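TCP pilus virulence regulatory protein (Vibrio cholerae serotype O1, PDB 5SUW) probably activates transcription of virulence genes, including those of the toxin-coregulated pilus, as a DNA-binding regulator of the AraC family. Local coordinates at residues 9-14 with 78-83. Residues are numbered along the deposited sequence; the frame is centred on the assembly and turned at random.
With 70G (3-[(1R)-8-methyl-1,2,3,4-tetrahydronaphthalen-1-yl]propanoic acid), chain B.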
loop_
_atom_site.group_PDB
_atom_site.type_symbol
_atom_site.label_atom_id
_atom_site.label_comp_id
_atom_site.label_asym_id
_atom_site.label_seq_id
_atom_site.Cartn_x
_atom_site.Cartn_y
_atom_site.Cartn_z
ATOM N N THR A 9 -5.754 -8.673 5.052
ATOM C CA THR A 9 -4.689 -9.551 4.582
ATOM C C THR A 9 -5.164 -10.382 3.399
ATOM O O THR A 9 -6.356 -10.684 3.267
ATOM C CB THR A 9 -4.192 -10.488 5.694
ATOM O OG1 THR A 9 -5.226 -11.423 6.029
ATOM C CG2 THR A 9 -3.810 -9.697 6.940
ATOM N N ASN A 10 -4.202 -10.752 2.547
ATOM C CA ASN A 10 -4.435 -11.597 1.382
ATOM C C ASN A 10 -3.181 -12.407 1.073
ATOM O O ASN A 10 -2.060 -12.008 1.411
ATOM C CB ASN A 10 -4.832 -10.762 0.156
ATOM C CG ASN A 10 -6.174 -10.074 0.331
ATOM O OD1 ASN A 10 -6.235 -8.884 0.634
ATOM N ND2 ASN A 10 -7.255 -10.827 0.173
ATOM N N VAL A 11 -3.379 -13.547 0.415
ATOM C CA VAL A 11 -2.285 -14.400 -0.032
ATOM C C VAL A 11 -2.495 -14.718 -1.505
ATOM O O VAL A 11 -3.519 -15.304 -1.877
ATOM C CB VAL A 11 -2.188 -15.698 0.786
ATOM C CG1 VAL A 11 -1.072 -16.570 0.243
ATOM C CG2 VAL A 11 -1.932 -15.376 2.233
ATOM N N TYR A 12 -1.514 -14.363 -2.333
ATOM C CA TYR A 12 -1.557 -14.579 -3.771
ATOM C C TYR A 12 -0.560 -15.655 -4.179
ATOM O O TYR A 12 0.588 -15.654 -3.728
ATOM C CB TYR A 12 -1.240 -13.290 -4.516
ATOM C CG TYR A 12 -2.098 -12.125 -4.096
ATOM C CD1 TYR A 12 -1.707 -11.291 -3.068
ATOM C CD2 TYR A 12 -3.300 -11.859 -4.733
ATOM C CE1 TYR A 12 -2.483 -10.224 -2.687
ATOM C CE2 TYR A 12 -4.082 -10.792 -4.365
ATOM C CZ TYR A 12 -3.675 -9.977 -3.343
ATOM O OH TYR A 12 -4.461 -8.911 -2.966
ATOM N N ARG A 13 -1.003 -16.565 -5.041
ATOM C CA ARG A 13 -0.151 -17.619 -5.570
ATOM C C ARG A 13 0.559 -17.118 -6.828
ATOM O O ARG A 13 0.038 -16.283 -7.573
ATOM C CB ARG A 13 -0.977 -18.877 -5.877
ATOM C CG ARG A 13 -0.193 -20.195 -6.004
ATOM C CD ARG A 13 -0.851 -21.079 -7.052
ATOM N NE ARG A 13 -0.499 -22.494 -6.962
ATOM C CZ ARG A 13 -1.033 -23.437 -7.740
ATOM N NH1 ARG A 13 -1.933 -23.101 -8.656
ATOM N NH2 ARG A 13 -0.673 -24.712 -7.611
ATOM N N MET A 14 1.764 -17.638 -7.056
ATOM C CA MET A 14 2.642 -17.107 -8.095
ATOM C C MET A 14 3.475 -18.256 -8.647
ATOM O O MET A 14 4.333 -18.799 -7.938
ATOM C CB MET A 14 3.514 -15.998 -7.520
ATOM C CG MET A 14 4.447 -15.302 -8.484
ATOM S SD MET A 14 4.896 -13.727 -7.726
ATOM C CE MET A 14 6.035 -13.081 -8.932
ATOM N N ASN A 78 6.058 -23.202 -6.614
ATOM C CA ASN A 78 5.183 -22.045 -6.558
ATOM C C ASN A 78 5.454 -21.237 -5.297
ATOM O O ASN A 78 5.969 -21.738 -4.293
ATOM C CB ASN A 78 3.722 -22.471 -6.618
ATOM C CG ASN A 78 3.405 -23.236 -7.877
ATOM O OD1 ASN A 78 4.142 -23.160 -8.859
ATOM N ND2 ASN A 78 2.305 -23.990 -7.856
ATOM N N ILE A 79 5.116 -19.958 -5.375
ATOM C CA ILE A 79 5.420 -18.990 -4.331
ATOM C C ILE A 79 4.111 -18.346 -3.899
ATOM O O ILE A 79 3.305 -17.937 -4.744
ATOM C CB ILE A 79 6.414 -17.919 -4.829
ATOM C CG1 ILE A 79 7.827 -18.488 -4.970
ATOM C CG2 ILE A 79 6.413 -16.706 -3.921
ATOM C CD1 ILE A 79 8.813 -17.493 -5.584
ATOM N N ASN A 80 3.897 -18.250 -2.598
ATOM C CA ASN A 80 2.786 -17.477 -2.062
ATOM C C ASN A 80 3.307 -16.135 -1.564
ATOM O O ASN A 80 4.223 -16.088 -0.732
ATOM C CB ASN A 80 2.085 -18.237 -0.940
ATOM C CG ASN A 80 1.347 -19.436 -1.448
ATOM O OD1 ASN A 80 1.597 -20.558 -1.017
ATOM N ND2 ASN A 80 0.446 -19.214 -2.401
ATOM N N VAL A 81 2.726 -15.051 -2.086
ATOM C CA VAL A 81 2.986 -13.703 -1.605
ATOM C C VAL A 81 1.885 -13.318 -0.626
ATOM O O VAL A 81 0.693 -13.388 -0.962
ATOM C CB VAL A 81 3.053 -12.703 -2.769
ATOM C CG1 VAL A 81 3.564 -11.362 -2.268
ATOM C CG2 VAL A 81 3.915 -13.266 -3.872
ATOM N N SER A 82 2.281 -12.917 0.584
ATOM C CA SER A 82 1.360 -12.444 1.611
ATOM C C SER A 82 1.414 -10.928 1.680
ATOM O O SER A 82 2.497 -10.348 1.724
ATOM C CB SER A 82 1.697 -13.034 2.988
ATOM O OG SER A 82 1.776 -14.441 2.921
ATOM N N VAL A 83 0.246 -10.296 1.713
ATOM C CA VAL A 83 0.128 -8.845 1.802
ATOM C C VAL A 83 -0.710 -8.488 3.021
ATOM O O VAL A 83 -1.794 -9.049 3.224
ATOM C CB VAL A 83 -0.507 -8.245 0.537
ATOM C CG1 VAL A 83 -0.488 -6.694 0.619
ATOM C CG2 VAL A 83 0.205 -8.765 -0.714
HETATM C C10 70G B . -3.119 -5.559 -3.735
HETATM C C11 70G B . -3.643 -4.541 -2.712
HETATM C C14 70G B . 2.270 -8.155 -4.351
HETATM C C15 70G B . 1.822 -9.265 -4.985
HETATM C C01 70G B . -1.800 -8.325 -5.991
HETATM C C02 70G B . -0.359 -8.224 -5.381
HETATM C C03 70G B . 0.111 -7.076 -4.726
HETATM C C04 70G B . 1.430 -7.041 -4.215
HETATM C C05 70G B . 2.019 -5.813 -3.477
HETATM C C06 70G B . 1.083 -4.608 -3.328
HETATM C C07 70G B . -0.052 -4.585 -4.420
HETATM C C08 70G B . -0.796 -5.859 -4.583
HETATM C C09 70G B . -1.701 -5.999 -3.402
HETATM O O12 70G B . -4.170 -3.414 -3.120
HETATM O O13 70G B . -3.563 -4.752 -1.547
HETATM C C16 70G B . 0.480 -9.317 -5.513
#
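Tyr12 meets Val83 through its ring edge: CG2 of Val83 lies near the ring plane, 3.6 Å from CE1 of Tyr12. One face of the same ring is taken by the ligand 70G. Its methyl carbon C01 sits over the ring centre, 3.6 Å above the plane. CG of Tyr12 stands beside its backbone N (chi1 -53°), which turns an edge of the ring to Val83 and a face to the ligand. Val81 points to the same side of the sheet. Its methyls touch different partners: CG1 touches the aromatic ring of 70G, 3.8 Å from C15, and CG2 packs against SD of Met14 at 4.0 Å. CG of Met14 is anti to the backbone N (chi1 -178°), and the chain runs on extended, which takes SD past CG2 of Val81.

The backbones are antiparallel and in register. Asn10 with Val83 and Tyr12 with Val81 are hydrogen-bonded pairs, each with two N-H...O bonds. Tyr12 N to Val81 O measures 2.8 Å. In the pair Met14 with Ile79, the bond from Met14 N is weak, while the one from Ile79 N to Met14 O is 2.9 Å. Here strand 7-14 forms an edge of a sheet in the cupin-like N-terminal domain, and the face carrying Tyr12 and Val81 lines the ligand pocket.

Val11, Arg13, Asn80 and Ser82 occupy the other face. CG1 of Val11 rests on CB of Asn80 at 3.8 Å. ND2 of Asn80 lies beside CA and CB of Arg13, 3.6 Å from CA. The Arg13 guanidinium meets the Asn78 amide instead, planes 87° apart; NH2 and ND2 are both donors and make no hydrogen bond.

Further out, Tyr12 OH is hydrogen-bonded to Tyr266 OH, and Met269 and Leu270 of helix 263-270 touch the Tyr12 side chain. Phe33 of strand 31-35 packs on Val81 and Val83. Lys31 and Lys230 hydrogen-bond 70G.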